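ADP-ribosylation factor-binding protein GGA2 (PDB 3MNM) may help to regulate membrane traffic through the trans-Golgi network, binds ARF1 and ARF2, and carries a GAE domain that recognises accessory proteins such as Ent3 and Ent5. Local coordinates at residues T11-F23 with W101-E114. Sequence-based numbering, arbitrary orientation.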
# COMPACT_ATOMS: atom_id res chain seq x y z
N THR A 11 -2.40 9.81 -0.99
CA THR A 11 -1.10 10.11 -0.44
C THR A 11 -0.08 9.21 -1.11
O THR A 11 -0.29 7.99 -1.23
CB THR A 11 -1.06 9.89 1.09
OG1 THR A 11 -2.15 10.59 1.70
CG2 THR A 11 0.24 10.40 1.65
N LEU A 12 1.01 9.80 -1.58
CA LEU A 12 2.08 9.02 -2.18
C LEU A 12 2.89 8.34 -1.09
O LEU A 12 3.31 8.98 -0.12
CB LEU A 12 3.00 9.87 -3.06
CG LEU A 12 4.13 9.06 -3.70
CD1 LEU A 12 3.58 8.11 -4.77
CD2 LEU A 12 5.23 9.94 -4.29
N VAL A 13 3.07 7.03 -1.23
CA VAL A 13 3.85 6.25 -0.29
C VAL A 13 5.23 6.02 -0.85
O VAL A 13 6.23 6.23 -0.17
CB VAL A 13 3.18 4.89 0.01
CG1 VAL A 13 4.06 4.05 0.93
CG2 VAL A 13 1.79 5.10 0.63
N ASN A 14 5.31 5.56 -2.09
CA ASN A 14 6.60 5.34 -2.72
C ASN A 14 6.49 5.29 -4.23
O ASN A 14 5.46 4.87 -4.77
CB ASN A 14 7.24 4.04 -2.23
CG ASN A 14 8.73 4.01 -2.45
OD1 ASN A 14 9.46 4.79 -1.84
ND2 ASN A 14 9.20 3.11 -3.31
N GLN A 15 7.55 5.71 -4.91
CA GLN A 15 7.66 5.50 -6.34
C GLN A 15 9.06 5.00 -6.65
O GLN A 15 10.05 5.65 -6.33
CB GLN A 15 7.34 6.77 -7.11
CG GLN A 15 7.63 6.68 -8.60
CD GLN A 15 6.96 7.79 -9.38
OE1 GLN A 15 5.97 8.37 -8.93
NE2 GLN A 15 7.50 8.08 -10.56
N SER A 16 9.14 3.82 -7.27
CA SER A 16 10.40 3.24 -7.64
C SER A 16 10.47 3.24 -9.16
O SER A 16 9.58 3.78 -9.81
CB SER A 16 10.51 1.81 -7.09
OG SER A 16 9.71 0.92 -7.85
N PRO A 17 11.53 2.66 -9.74
CA PRO A 17 11.60 2.58 -11.20
C PRO A 17 10.44 1.77 -11.77
O PRO A 17 10.04 1.99 -12.92
CB PRO A 17 12.91 1.85 -11.46
CG PRO A 17 13.75 2.12 -10.22
CD PRO A 17 12.76 2.16 -9.09
N ASN A 18 9.89 0.85 -10.99
CA ASN A 18 8.86 -0.07 -11.51
C ASN A 18 7.46 0.13 -10.94
O ASN A 18 6.49 -0.29 -11.55
CB ASN A 18 9.24 -1.52 -11.24
CG ASN A 18 10.62 -1.86 -11.74
OD1 ASN A 18 10.96 -1.59 -12.89
ND2 ASN A 18 11.42 -2.50 -10.88
N LEU A 19 7.36 0.72 -9.75
CA LEU A 19 6.14 0.60 -8.97
C LEU A 19 5.81 1.86 -8.19
O LEU A 19 6.66 2.41 -7.47
CB LEU A 19 6.24 -0.58 -7.98
CG LEU A 19 5.01 -0.88 -7.12
CD1 LEU A 19 3.85 -1.41 -7.99
CD2 LEU A 19 5.32 -1.88 -5.99
N LYS A 20 4.57 2.30 -8.32
CA LYS A 20 4.07 3.43 -7.55
C LYS A 20 3.05 2.93 -6.53
O LYS A 20 2.13 2.20 -6.87
CB LYS A 20 3.43 4.46 -8.49
CG LYS A 20 2.75 5.62 -7.80
CD LYS A 20 1.98 6.46 -8.83
CE LYS A 20 2.22 7.94 -8.70
NZ LYS A 20 1.51 8.69 -9.80
N ILE A 21 3.24 3.29 -5.26
CA ILE A 21 2.31 2.90 -4.20
C ILE A 21 1.67 4.14 -3.62
O ILE A 21 2.38 5.08 -3.24
CB ILE A 21 3.01 2.13 -3.05
CG1 ILE A 21 3.84 0.95 -3.58
CG2 ILE A 21 1.97 1.71 -1.98
CD1 ILE A 21 4.66 0.22 -2.50
N GLU A 22 0.34 4.15 -3.56
CA GLU A 22 -0.41 5.25 -2.94
C GLU A 22 -1.42 4.74 -1.91
O GLU A 22 -1.95 3.64 -2.05
CB GLU A 22 -1.14 6.06 -4.01
CG GLU A 22 -0.24 6.70 -5.05
CD GLU A 22 -1.03 7.23 -6.23
OE1 GLU A 22 -1.77 6.44 -6.86
OE2 GLU A 22 -0.91 8.44 -6.54
N PHE A 23 -1.70 5.55 -0.89
CA PHE A 23 -2.77 5.26 0.05
C PHE A 23 -3.88 6.29 -0.11
O PHE A 23 -3.61 7.48 -0.30
CB PHE A 23 -2.31 5.35 1.50
CG PHE A 23 -1.34 4.27 1.93
CD1 PHE A 23 -0.58 4.44 3.07
CD2 PHE A 23 -1.21 3.10 1.21
CE1 PHE A 23 0.32 3.46 3.49
CE2 PHE A 23 -0.31 2.12 1.62
CZ PHE A 23 0.45 2.30 2.76
N TRP A 101 6.07 -0.86 5.74
CA TRP A 101 5.54 -1.64 4.61
C TRP A 101 6.68 -2.31 3.84
O TRP A 101 7.83 -1.87 3.88
CB TRP A 101 4.68 -0.77 3.68
CG TRP A 101 5.43 0.39 3.07
CD1 TRP A 101 5.52 1.67 3.56
CD2 TRP A 101 6.22 0.36 1.88
NE1 TRP A 101 6.32 2.43 2.73
CE2 TRP A 101 6.76 1.65 1.69
CE3 TRP A 101 6.53 -0.64 0.94
CZ2 TRP A 101 7.60 1.97 0.62
CZ3 TRP A 101 7.35 -0.32 -0.13
CH2 TRP A 101 7.88 0.97 -0.28
N LYS A 102 6.34 -3.40 3.16
CA LYS A 102 7.31 -4.10 2.34
C LYS A 102 6.55 -4.63 1.14
O LYS A 102 5.41 -5.07 1.27
CB LYS A 102 7.91 -5.28 3.12
CG LYS A 102 8.86 -6.10 2.32
CD LYS A 102 9.54 -7.14 3.20
CE LYS A 102 10.47 -8.03 2.38
NZ LYS A 102 11.12 -9.07 3.22
N VAL A 103 7.18 -4.59 -0.02
CA VAL A 103 6.59 -5.20 -1.20
C VAL A 103 7.65 -6.04 -1.92
O VAL A 103 8.81 -5.65 -2.04
CB VAL A 103 5.94 -4.15 -2.15
CG1 VAL A 103 6.99 -3.30 -2.85
CG2 VAL A 103 5.02 -4.84 -3.17
N ASN A 104 7.25 -7.23 -2.35
CA ASN A 104 8.11 -8.10 -3.15
C ASN A 104 7.33 -8.42 -4.41
O ASN A 104 6.13 -8.65 -4.33
CB ASN A 104 8.40 -9.42 -2.40
CG ASN A 104 9.34 -9.23 -1.25
OD1 ASN A 104 8.92 -8.83 -0.17
ND2 ASN A 104 10.63 -9.50 -1.47
N TYR A 105 8.00 -8.41 -5.55
CA TYR A 105 7.32 -8.71 -6.81
C TYR A 105 8.34 -9.11 -7.86
O TYR A 105 9.55 -8.98 -7.66
CB TYR A 105 6.50 -7.50 -7.28
CG TYR A 105 7.31 -6.24 -7.51
CD1 TYR A 105 7.52 -5.33 -6.48
CD2 TYR A 105 7.85 -5.96 -8.76
CE1 TYR A 105 8.26 -4.18 -6.68
CE2 TYR A 105 8.59 -4.79 -8.97
CZ TYR A 105 8.79 -3.91 -7.93
OH TYR A 105 9.53 -2.77 -8.13
N SER A 106 7.85 -9.61 -8.99
CA SER A 106 8.70 -9.97 -10.12
C SER A 106 8.46 -9.01 -11.28
O SER A 106 7.31 -8.65 -11.56
CB SER A 106 8.36 -11.40 -10.58
OG SER A 106 8.26 -12.30 -9.49
N VAL A 107 9.53 -8.62 -11.98
CA VAL A 107 9.41 -7.81 -13.19
C VAL A 107 10.65 -8.05 -14.06
O VAL A 107 11.75 -8.19 -13.54
CB VAL A 107 9.23 -6.30 -12.87
CG1 VAL A 107 10.47 -5.73 -12.19
CG2 VAL A 107 8.89 -5.51 -14.13
N ASN A 108 10.46 -8.14 -15.37
CA ASN A 108 11.58 -8.44 -16.27
C ASN A 108 12.35 -9.72 -15.92
O ASN A 108 13.57 -9.79 -16.08
CB ASN A 108 12.56 -7.26 -16.32
CG ASN A 108 11.90 -5.96 -16.73
OD1 ASN A 108 11.23 -5.89 -17.76
ND2 ASN A 108 12.10 -4.91 -15.94
N SER A 109 11.65 -10.74 -15.43
CA SER A 109 12.28 -11.97 -14.95
C SER A 109 13.39 -11.74 -13.90
O SER A 109 14.36 -12.51 -13.84
CB SER A 109 12.80 -12.82 -16.11
OG SER A 109 11.72 -13.36 -16.86
N THR A 110 13.23 -10.71 -13.08
CA THR A 110 14.10 -10.51 -11.92
C THR A 110 13.20 -10.30 -10.71
O THR A 110 12.00 -10.07 -10.87
CB THR A 110 15.02 -9.29 -12.08
OG1 THR A 110 14.22 -8.10 -12.14
CG2 THR A 110 15.85 -9.40 -13.36
N GLN A 111 13.77 -10.39 -9.51
CA GLN A 111 12.97 -10.26 -8.30
C GLN A 111 13.27 -8.91 -7.64
O GLN A 111 14.42 -8.55 -7.45
CB GLN A 111 13.26 -11.41 -7.34
CG GLN A 111 13.16 -12.79 -8.00
CD GLN A 111 11.84 -12.98 -8.73
OE1 GLN A 111 10.78 -12.65 -8.20
NE2 GLN A 111 11.91 -13.48 -9.96
N ALA A 112 12.21 -8.17 -7.32
CA ALA A 112 12.38 -6.83 -6.77
C ALA A 112 11.79 -6.76 -5.38
O ALA A 112 10.92 -7.54 -5.00
CB ALA A 112 11.74 -5.79 -7.67
N GLU A 113 12.29 -5.81 -4.59
CA GLU A 113 11.80 -5.63 -3.24
C GLU A 113 11.96 -4.14 -2.90
O GLU A 113 12.96 -3.52 -3.27
CB GLU A 113 12.62 -6.47 -2.27
CG GLU A 113 12.16 -6.41 -0.83
CD GLU A 113 13.10 -7.16 0.09
OE1 GLU A 113 14.09 -6.55 0.54
OE2 GLU A 113 12.86 -8.36 0.33
N GLU A 114 10.95 -3.57 -2.27
CA GLU A 114 11.05 -2.21 -1.75
C GLU A 114 10.46 -2.21 -0.35
O GLU A 114 9.53 -2.94 -0.07
CB GLU A 114 10.28 -1.25 -2.66
CG GLU A 114 10.87 -1.17 -4.07
CD GLU A 114 9.81 -1.06 -5.16
OE1 GLU A 114 8.63 -0.87 -4.84
OE2 GLU A 114 10.18 -1.17 -6.33
O HOH W 1 7.23 5.38 2.28
O HOH W 2 7.28 1.64 -4.86
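The indole of Trp101 takes Ile21 CD1 over one face, 4.1 Å from the centroid of its six-membered ring, a CH-pi contact. Val13 CG1 comes within 3.3 Å of Trp101 NE1, and Asn14 lays CB beside CZ2, its amide plane turned 50° from the ring. The indole N-H itself is spent on a water that donates in turn to Val13 O. Val13 and Asn14 both face Ile21 across their hairpin, a classic beta bulge that brings these two successive side chains to the same indole. The two hairpins belong to opposite sheets of the immunoglobulin-like beta sandwich of the GAE domain, and Leu19, Ile21, Trp101 and Val103 among their side chains reach into its core; Phe52 and Leu54 of strand 50-55 also touch Trp101.

Toward the turn at Ser16 to Asn18 the packing becomes polar. Glu114 OE2 accepts a hydrogen bond from Ser16 OG at 2.6 Å, met from above the carboxylate plane, and a very short one from Tyr105 OH. Ser16 OG lies between its backbone N and carbonyl carbon (chi1 75°), where it can also accept from the backbone N of Asn18 and Leu19, as an ST turn and an ST motif. An alanine here removes this hydroxyl and would probably leave those two amides without their side-chain acceptor, and Glu114 with one donor fewer. The other carboxylate oxygen, OE1, takes a water shared with Asn14 ND2 and Leu19 O. Asn18 ND2 sends a weak bond of 3.3 Å to Tyr105 OH, its amide almost perpendicular to the phenol ring, and rests on Val107 CG1. Between these polar groups and the indole, Leu19 CD2 wedges against Val103 CG1 and Tyr105 CE1, 3.8 Å from each.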